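Local coordinates for hypothetical protein (Thermococcus kodakarensis, PDB 2PBZ), which probably acts as an ATP-dependent carbon-nitrogen ligase of the ATP-grasp type in purine (IMP) biosynthesis, at residues 126-131 / 162-167; 172-177 / 190-195. All coordinates share one frame; numbering follows the deposited sequence.

Contact 1: 126-131 / 162-167; sequences ELYFVR and VERFIP. With ATP (adenosine-5'-triphosphate), chain D.
The adenine pocket of an ATP-grasp fold is built here by Phe129 and Glu163, which pair across two antiparallel strands, and by the chain that runs on from Glu163. Strands 128-131 and 162-164 make 144° between their N-to-C directions. Their register is fixed by two backbone hydrogen bonds, Phe129 N to Glu163 O at 2.8 Å and Glu163 N to Phe129 O at 2.7 Å. Beyond this pair, 164-166 reads the base along its edge: ATP N6 donates to Arg164 O at 3.1 Å, and Ile166 N donates to ATP N1 at 2.8 Å, so the backbone takes both the amino group and the neighbouring ring nitrogen. The Phe129 side chain covers the base. Its CG stands anti to the backbone N (chi1 -168°), which puts it against ATP C5, and farther out CE2 comes within 3.4 Å of ATP C8, which lies over the ring face toward its rim. An alanine here would probably strip the ring from this face of the base, leaving only CB near ATP C6 and N1, and let the adenine tilt more freely. Phe165 has a neighbour on each face: ATP C2 over one, toward the rim, and Leu127 CD2 over the centre of the other, a CH-pi contact 4.3 Å from the ring centroid and 4° off the normal; Trp202 and Val204 of a second subunit pack against Leu127 and Phe165. Arg131 NH2 forms a salt bridge with Glu163 OE2 at 2.8 Å, while its NE gives OE1 only a weak hydrogen bond; Arg161 is a second partner of OE2. At the other end, Glu126 OE2 lies over one face of the Arg164 guanidinium, 3.5 Å from NH2, an attraction of charges with no N-H directed at the oxygen.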
loop_
_atom_site.group_PDB
_atom_site.type_symbol
_atom_site.label_atom_id
_atom_site.label_comp_id
_atom_site.label_asym_id
_atom_site.label_seq_id
_atom_site.Cartn_x
_atom_site.Cartn_y
_atom_site.Cartn_z
ATOM N N GLU A 126 -21.008 3.674 -25.989
ATOM C CA GLU A 126 -20.720 2.264 -25.785
ATOM C C GLU A 126 -19.248 2.172 -26.167
ATOM O O GLU A 126 -18.910 1.904 -27.327
ATOM C CB GLU A 126 -21.548 1.383 -26.717
ATOM C CG GLU A 126 -21.389 -0.103 -26.437
ATOM C CD GLU A 126 -22.045 -0.528 -25.135
ATOM O OE1 GLU A 126 -21.790 0.137 -24.097
ATOM O OE2 GLU A 126 -22.816 -1.518 -25.147
ATOM N N LEU A 127 -18.372 2.451 -25.203
ATOM C CA LEU A 127 -16.941 2.374 -25.456
ATOM C C LEU A 127 -16.438 0.950 -25.299
ATOM O O LEU A 127 -17.078 0.113 -24.655
ATOM C CB LEU A 127 -16.179 3.307 -24.514
ATOM C CG LEU A 127 -16.874 3.692 -23.206
ATOM C CD1 LEU A 127 -17.265 2.441 -22.408
ATOM C CD2 LEU A 127 -15.943 4.594 -22.407
ATOM N N TYR A 128 -15.292 0.679 -25.909
ATOM C CA TYR A 128 -14.699 -0.649 -25.844
ATOM C C TYR A 128 -13.192 -0.561 -25.621
ATOM O O TYR A 128 -12.579 0.479 -25.855
ATOM C CB TYR A 128 -14.992 -1.415 -27.136
ATOM C CG TYR A 128 -16.460 -1.642 -27.383
ATOM C CD1 TYR A 128 -17.234 -0.709 -28.068
ATOM C CD2 TYR A 128 -17.078 -2.805 -26.941
ATOM C CE1 TYR A 128 -18.599 -0.950 -28.310
ATOM C CE2 TYR A 128 -18.432 -3.043 -27.176
ATOM C CZ TYR A 128 -19.178 -2.121 -27.857
ATOM O OH TYR A 128 -20.496 -2.391 -28.110
ATOM N N PHE A 129 -12.608 -1.663 -25.165
ATOM C CA PHE A 129 -11.178 -1.729 -24.920
ATOM C C PHE A 129 -10.550 -2.503 -26.078
ATOM O O PHE A 129 -11.092 -3.513 -26.509
ATOM C CB PHE A 129 -10.906 -2.458 -23.596
ATOM C CG PHE A 129 -9.479 -2.340 -23.112
ATOM C CD1 PHE A 129 -8.996 -1.132 -22.591
ATOM C CD2 PHE A 129 -8.609 -3.434 -23.195
ATOM C CE1 PHE A 129 -7.668 -1.013 -22.163
ATOM C CE2 PHE A 129 -7.274 -3.331 -22.772
ATOM C CZ PHE A 129 -6.803 -2.114 -22.255
ATOM N N VAL A 130 -9.423 -2.014 -26.584
ATOM C CA VAL A 130 -8.699 -2.678 -27.669
ATOM C C VAL A 130 -7.391 -3.214 -27.076
ATOM O O VAL A 130 -6.546 -2.430 -26.638
ATOM C CB VAL A 130 -8.356 -1.688 -28.802
ATOM C CG1 VAL A 130 -7.661 -2.419 -29.935
ATOM C CG2 VAL A 130 -9.611 -0.997 -29.290
ATOM N N ARG A 131 -7.225 -4.533 -27.052
ATOM C CA ARG A 131 -6.024 -5.139 -26.485
ATOM C C ARG A 131 -4.924 -5.376 -27.507
ATOM O O ARG A 131 -5.189 -5.401 -28.702
ATOM C CB ARG A 131 -6.376 -6.462 -25.798
ATOM C CG ARG A 131 -5.252 -7.014 -24.935
ATOM C CD ARG A 131 -5.479 -6.724 -23.457
ATOM N NE ARG A 131 -6.610 -7.489 -22.958
ATOM C CZ ARG A 131 -6.685 -8.820 -23.008
ATOM N NH1 ARG A 131 -5.682 -9.519 -23.538
ATOM N NH2 ARG A 131 -7.767 -9.457 -22.533
ATOM N N VAL A 162 -11.047 -6.774 -29.555
ATOM C CA VAL A 162 -11.893 -5.731 -28.982
ATOM C C VAL A 162 -12.712 -6.325 -27.861
ATOM O O VAL A 162 -13.371 -7.349 -28.041
ATOM C CB VAL A 162 -12.849 -5.153 -30.031
ATOM C CG1 VAL A 162 -13.569 -3.932 -29.464
ATOM C CG2 VAL A 162 -12.075 -4.785 -31.283
ATOM N N GLU A 163 -12.680 -5.683 -26.697
ATOM C CA GLU A 163 -13.411 -6.206 -25.552
ATOM C C GLU A 163 -14.379 -5.201 -24.978
ATOM O O GLU A 163 -14.210 -3.991 -25.145
ATOM C CB GLU A 163 -12.428 -6.674 -24.466
ATOM C CG GLU A 163 -11.274 -7.506 -25.012
ATOM C CD GLU A 163 -10.390 -8.108 -23.928
ATOM O OE1 GLU A 163 -9.932 -7.366 -23.020
ATOM O OE2 GLU A 163 -10.141 -9.336 -24.000
ATOM N N ARG A 164 -15.406 -5.724 -24.312
ATOM C CA ARG A 164 -16.433 -4.911 -23.672
ATOM C C ARG A 164 -15.719 -4.066 -22.625
ATOM O O ARG A 164 -14.886 -4.578 -21.881
ATOM C CB ARG A 164 -17.453 -5.832 -22.995
ATOM C CG ARG A 164 -18.703 -5.148 -22.443
ATOM C CD ARG A 164 -19.621 -4.688 -23.576
ATOM N NE ARG A 164 -20.942 -4.268 -23.096
ATOM C CZ ARG A 164 -21.170 -3.200 -22.329
ATOM N NH1 ARG A 164 -20.161 -2.416 -21.942
ATOM N NH2 ARG A 164 -22.416 -2.914 -21.944
ATOM N N PHE A 165 -16.019 -2.773 -22.576
ATOM C CA PHE A 165 -15.385 -1.915 -21.590
ATOM C C PHE A 165 -15.962 -2.228 -20.213
ATOM O O PHE A 165 -17.186 -2.270 -20.038
ATOM C CB PHE A 165 -15.649 -0.457 -21.893
ATOM C CG PHE A 165 -14.947 0.487 -20.955
ATOM C CD1 PHE A 165 -13.675 0.972 -21.265
ATOM C CD2 PHE A 165 -15.557 0.903 -19.768
ATOM C CE1 PHE A 165 -13.012 1.864 -20.416
ATOM C CE2 PHE A 165 -14.899 1.797 -18.910
ATOM C CZ PHE A 165 -13.621 2.281 -19.239
ATOM N N ILE A 166 -15.093 -2.435 -19.232
ATOM C CA ILE A 166 -15.557 -2.734 -17.884
ATOM C C ILE A 166 -14.883 -1.821 -16.872
ATOM O O ILE A 166 -13.659 -1.841 -16.726
ATOM C CB ILE A 166 -15.264 -4.197 -17.493
ATOM C CG1 ILE A 166 -15.937 -5.156 -18.484
ATOM C CG2 ILE A 166 -15.759 -4.457 -16.086
ATOM C CD1 ILE A 166 -15.495 -6.609 -18.327
ATOM N N PRO A 167 -15.668 -0.990 -16.166
ATOM C CA PRO A 167 -15.055 -0.098 -15.175
ATOM C C PRO A 167 -15.120 -0.785 -13.823
ATOM O O PRO A 167 -16.127 -1.414 -13.508
ATOM C CB PRO A 167 -15.945 1.147 -15.223
ATOM C CG PRO A 167 -16.877 0.910 -16.461
ATOM C CD PRO A 167 -17.045 -0.571 -16.446
HETATM P PG ATP D . 0.714 -6.398 -22.068
HETATM O O1G ATP D . -0.018 -7.566 -22.719
HETATM O O2G ATP D . 1.676 -5.679 -23.210
HETATM O O3G ATP D . 1.643 -6.931 -20.825
HETATM P PB ATP D . -1.349 -5.996 -20.362
HETATM O O1B ATP D . -2.103 -7.124 -20.959
HETATM O O2B ATP D . -0.460 -6.516 -19.106
HETATM O O3B ATP D . -0.378 -5.318 -21.495
HETATM P PA ATP D . -3.479 -5.137 -18.745
HETATM O O1A ATP D . -2.889 -5.623 -17.477
HETATM O O2A ATP D . -4.539 -6.203 -19.311
HETATM O O3A ATP D . -2.337 -4.803 -19.900
HETATM O "O5'" ATP D . -4.158 -3.689 -18.555
HETATM C "C5'" ATP D . -5.114 -3.688 -17.539
HETATM C "C4'" ATP D . -5.591 -2.242 -17.487
HETATM O "O4'" ATP D . -6.194 -1.816 -18.754
HETATM C "C3'" ATP D . -6.605 -2.004 -16.368
HETATM O "O3'" ATP D . -6.080 -1.069 -15.461
HETATM C "C2'" ATP D . -7.866 -1.497 -17.030
HETATM O "O2'" ATP D . -8.171 -0.169 -16.562
HETATM C "C1'" ATP D . -7.599 -1.532 -18.547
HETATM N N9 ATP D . -8.464 -2.586 -19.124
HETATM C C8 ATP D . -8.100 -3.866 -19.493
HETATM N N7 ATP D . -9.117 -4.512 -19.959
HETATM C C5 ATP D . -10.210 -3.705 -19.917
HETATM C C6 ATP D . -11.584 -3.839 -20.292
HETATM N N6 ATP D . -12.040 -5.046 -20.830
HETATM N N1 ATP D . -12.431 -2.768 -20.098
HETATM C C2 ATP D . -12.002 -1.601 -19.581
HETATM N N3 ATP D . -10.716 -1.443 -19.227
HETATM C C4 ATP D . -9.806 -2.449 -19.387
#

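Contact 2: 172-177 / 190-195; sequences YVHFFY and DERVLI. With ATP (adenosine-5'-triphosphate), chain D.
Tyr172 and Asp190 form an antiparallel hydrogen-bonded pair between the two strands of a beta hairpin beside the alpha phosphate of ATP. The backbone evidence is a reciprocal pair of bonds, Tyr172 N to Asp190 O at 3.0 Å and Asp190 N to Tyr172 O at 2.9 Å. From this pair the segments part, their axes making 131°, and side chains carry the rest of the contact.

Among the charged groups, Arg192 grips Asp190 side-on within its own strand. NE at 2.9 Å and NH2 at 3.1 Å both donate to the single oxygen OD2, which lies in the guanidinium plane. NH2 has a second acidic partner in Asp270, and these bonds together fix the rotation of the guanidinium.

That orientation lays the group flat over one face of the Tyr172 ring, with planes at 20°; the exact spacing is doubtful, since some carbons here are modelled too close. The arrangement is both a stack and a cation-pi contact, and CD adds a CH-pi contact over the same ring. Tyr172 CG is anti to the carbonyl carbon (chi1 -57°), which starts the ring out beside the backbone N; at its far end OH donates a long bond of 3.3 Å to ATP O1A. Arg192 is thus a second-shell residue, covering the ring whose hydroxyl meets the alpha phosphate. His174 lies alongside, the edge of its ring turned to Asp190 CB, with Tyr172 O above one of its faces.

The hairpin 170-178/183-194 lies within a five-stranded antiparallel sheet. Strand 211-216 flanks it on the 183-194 side, where Asn214 touches Asp190 and Arg192, strand 249-255 flanks 170-178, and farther along Phe176 packs on helix 290-302.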
loop_
_atom_site.group_PDB
_atom_site.type_symbol
_atom_site.label_atom_id
_atom_site.label_comp_id
_atom_site.label_asym_id
_atom_site.label_seq_id
_atom_site.Cartn_x
_atom_site.Cartn_y
_atom_site.Cartn_z
ATOM N N TYR A 172 -4.845 -8.226 -9.729
ATOM C CA TYR A 172 -3.868 -9.161 -10.238
ATOM C C TYR A 172 -3.508 -10.139 -9.126
ATOM O O TYR A 172 -2.770 -9.814 -8.200
ATOM C CB TYR A 172 -2.653 -8.379 -10.757
ATOM C CG TYR A 172 -3.047 -7.379 -11.817
ATOM C CD1 TYR A 172 -3.755 -6.226 -11.478
ATOM C CD2 TYR A 172 -2.825 -7.636 -13.167
ATOM C CE1 TYR A 172 -4.249 -5.360 -12.461
ATOM C CE2 TYR A 172 -3.310 -6.770 -14.164
ATOM C CZ TYR A 172 -4.028 -5.636 -13.804
ATOM O OH TYR A 172 -4.551 -4.807 -14.776
ATOM N N VAL A 173 -4.057 -11.344 -9.226
ATOM C CA VAL A 173 -3.839 -12.366 -8.219
ATOM C C VAL A 173 -2.592 -13.177 -8.482
ATOM O O VAL A 173 -2.406 -13.725 -9.555
ATOM C CB VAL A 173 -5.048 -13.310 -8.135
ATOM C CG1 VAL A 173 -4.974 -14.144 -6.849
ATOM C CG2 VAL A 173 -6.333 -12.493 -8.183
ATOM N N HIS A 174 -1.745 -13.266 -7.477
ATOM C CA HIS A 174 -0.495 -13.993 -7.588
ATOM C C HIS A 174 -0.579 -15.373 -6.933
ATOM O O HIS A 174 -1.037 -15.507 -5.793
ATOM C CB HIS A 174 0.611 -13.158 -6.938
ATOM C CG HIS A 174 0.671 -11.753 -7.452
ATOM N ND1 HIS A 174 1.134 -11.443 -8.713
ATOM C CD2 HIS A 174 0.260 -10.584 -6.905
ATOM C CE1 HIS A 174 1.001 -10.145 -8.922
ATOM N NE2 HIS A 174 0.472 -9.601 -7.842
ATOM N N PHE A 175 -0.127 -16.391 -7.659
ATOM C CA PHE A 175 -0.140 -17.767 -7.153
ATOM C C PHE A 175 1.220 -18.423 -7.260
ATOM O O PHE A 175 2.080 -18.005 -8.037
ATOM C CB PHE A 175 -1.102 -18.655 -7.945
ATOM C CG PHE A 175 -2.544 -18.312 -7.781
ATOM C CD1 PHE A 175 -3.225 -17.620 -8.774
ATOM C CD2 PHE A 175 -3.249 -18.746 -6.656
ATOM C CE1 PHE A 175 -4.590 -17.367 -8.665
ATOM C CE2 PHE A 175 -4.618 -18.501 -6.529
ATOM C CZ PHE A 175 -5.289 -17.812 -7.536
ATOM N N PHE A 176 1.398 -19.479 -6.487
ATOM C CA PHE A 176 2.638 -20.229 -6.540
ATOM C C PHE A 176 2.296 -21.678 -6.299
ATOM O O PHE A 176 2.035 -22.063 -5.167
ATOM C CB PHE A 176 3.626 -19.756 -5.472
ATOM C CG PHE A 176 4.990 -20.384 -5.590
ATOM C CD1 PHE A 176 6.023 -19.718 -6.252
ATOM C CD2 PHE A 176 5.246 -21.641 -5.046
ATOM C CE1 PHE A 176 7.291 -20.289 -6.368
ATOM C CE2 PHE A 176 6.513 -22.231 -5.153
ATOM C CZ PHE A 176 7.538 -21.551 -5.816
ATOM N N TYR A 177 2.257 -22.483 -7.353
ATOM C CA TYR A 177 1.976 -23.888 -7.136
ATOM C C TYR A 177 3.316 -24.544 -6.858
ATOM O O TYR A 177 4.242 -24.387 -7.630
ATOM C CB TYR A 177 1.342 -24.543 -8.356
ATOM C CG TYR A 177 1.204 -26.023 -8.124
ATOM C CD1 TYR A 177 0.354 -26.504 -7.131
ATOM C CD2 TYR A 177 2.023 -26.933 -8.796
ATOM C CE1 TYR A 177 0.325 -27.849 -6.802
ATOM C CE2 TYR A 177 2.001 -28.287 -8.470
ATOM C CZ TYR A 177 1.150 -28.735 -7.470
ATOM O OH TYR A 177 1.127 -30.056 -7.132
ATOM N N ASP A 190 -2.417 -7.683 -6.320
ATOM C CA ASP A 190 -1.839 -6.452 -6.756
ATOM C C ASP A 190 -2.859 -5.580 -7.468
ATOM O O ASP A 190 -3.896 -6.043 -7.916
ATOM C CB ASP A 190 -0.679 -6.804 -7.694
ATOM C CG ASP A 190 -0.061 -5.600 -8.327
ATOM O OD1 ASP A 190 0.544 -4.794 -7.577
ATOM O OD2 ASP A 190 -0.186 -5.455 -9.569
ATOM N N GLU A 191 -2.537 -4.299 -7.551
ATOM C CA GLU A 191 -3.345 -3.304 -8.239
ATOM C C GLU A 191 -2.331 -2.438 -8.988
ATOM O O GLU A 191 -1.394 -1.935 -8.374
ATOM C CB GLU A 191 -4.115 -2.474 -7.220
ATOM C CG GLU A 191 -4.884 -1.322 -7.811
ATOM C CD GLU A 191 -5.948 -0.800 -6.859
ATOM O OE1 GLU A 191 -5.599 -0.434 -5.706
ATOM O OE2 GLU A 191 -7.130 -0.770 -7.285
ATOM N N ARG A 192 -2.496 -2.287 -10.301
ATOM C CA ARG A 192 -1.560 -1.503 -11.106
ATOM C C ARG A 192 -1.684 0.015 -10.944
ATOM O O ARG A 192 -2.777 0.556 -10.710
ATOM C CB ARG A 192 -1.731 -1.819 -12.604
ATOM C CG ARG A 192 -1.774 -3.287 -12.987
ATOM C CD ARG A 192 -0.402 -3.889 -13.213
ATOM N NE ARG A 192 -0.204 -5.082 -12.403
ATOM C CZ ARG A 192 0.043 -6.292 -12.889
ATOM N NH1 ARG A 192 0.120 -6.482 -14.201
ATOM N NH2 ARG A 192 0.221 -7.301 -12.052
ATOM N N VAL A 193 -0.547 0.696 -11.049
ATOM C CA VAL A 193 -0.510 2.152 -11.007
ATOM C C VAL A 193 -0.260 2.508 -12.469
ATOM O O VAL A 193 0.819 2.280 -12.998
ATOM C CB VAL A 193 0.630 2.718 -10.113
ATOM C CG1 VAL A 193 0.582 4.258 -10.125
ATOM C CG2 VAL A 193 0.473 2.225 -8.696
ATOM N N LEU A 194 -1.294 3.029 -13.119
ATOM C CA LEU A 194 -1.233 3.403 -14.527
ATOM C C LEU A 194 -1.062 4.891 -14.711
ATOM O O LEU A 194 -1.288 5.668 -13.777
ATOM C CB LEU A 194 -2.515 2.947 -15.233
ATOM C CG LEU A 194 -2.555 1.511 -15.769
ATOM C CD1 LEU A 194 -1.981 0.542 -14.758
ATOM C CD2 LEU A 194 -3.992 1.161 -16.112
ATOM N N ILE A 195 -0.661 5.300 -15.912
ATOM C CA ILE A 195 -0.481 6.713 -16.138
ATOM C C ILE A 195 -1.870 7.264 -16.353
ATOM O O ILE A 195 -2.087 8.471 -16.374
ATOM C CB ILE A 195 0.477 6.983 -17.323
ATOM C CG1 ILE A 195 -0.198 6.838 -18.668
ATOM C CG2 ILE A 195 1.605 5.982 -17.276
ATOM C CD1 ILE A 195 0.827 6.851 -19.800
HETATM P PG ATP D . 0.714 -6.398 -22.068
HETATM O O1G ATP D . -0.018 -7.566 -22.719
HETATM O O2G ATP D . 1.676 -5.679 -23.210
HETATM O O3G ATP D . 1.643 -6.931 -20.825
HETATM P PB ATP D . -1.349 -5.996 -20.362
HETATM O O1B ATP D . -2.103 -7.124 -20.959
HETATM O O2B ATP D . -0.460 -6.516 -19.106
HETATM O O3B ATP D . -0.378 -5.318 -21.495
HETATM P PA ATP D . -3.479 -5.137 -18.745
HETATM O O1A ATP D . -2.889 -5.623 -17.477
HETATM O O2A ATP D . -4.539 -6.203 -19.311
HETATM O O3A ATP D . -2.337 -4.803 -19.900
HETATM O "O5'" ATP D . -4.158 -3.689 -18.555
HETATM C "C5'" ATP D . -5.114 -3.688 -17.539
HETATM C "C4'" ATP D . -5.591 -2.242 -17.487
HETATM O "O4'" ATP D . -6.194 -1.816 -18.754
HETATM C "C3'" ATP D . -6.605 -2.004 -16.368
HETATM O "O3'" ATP D . -6.080 -1.069 -15.461
HETATM C "C2'" ATP D . -7.866 -1.497 -17.030
HETATM O "O2'" ATP D . -8.171 -0.169 -16.562
HETATM C "C1'" ATP D . -7.599 -1.532 -18.547
HETATM N N9 ATP D . -8.464 -2.586 -19.124
HETATM C C8 ATP D . -8.100 -3.866 -19.493
HETATM N N7 ATP D . -9.117 -4.512 -19.959
HETATM C C5 ATP D . -10.210 -3.705 -19.917
HETATM C C6 ATP D . -11.584 -3.839 -20.292
HETATM N N6 ATP D . -12.040 -5.046 -20.830
HETATM N N1 ATP D . -12.431 -2.768 -20.098
HETATM C C2 ATP D . -12.002 -1.601 -19.581
HETATM N N3 ATP D . -10.716 -1.443 -19.227
HETATM C C4 ATP D . -9.806 -2.449 -19.387
#

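Downstream of the N-terminal parallel sheet (5-8, 27-31, 47-50), contact 1 closes a long loop, bringing 162-167 back to 126-131 across 30 residues that include strand 147-148 and two unmodelled gaps. Contact 2 follows and closes a tighter one, a hairpin with 12 residues between its segments. The two neither nest nor cross: contact 1 is complete before contact 2 opens, and strand 161-164 leads directly to strand 170-178. Their centres lie 20 Å apart and their nearest atoms about 7 Å, without touching. ATP bridges them, its adenine held against the three-stranded sheet and the chain leaving it at contact 1, its alpha phosphate met from the five-stranded sheet of contact 2. Both also reach the second subunit.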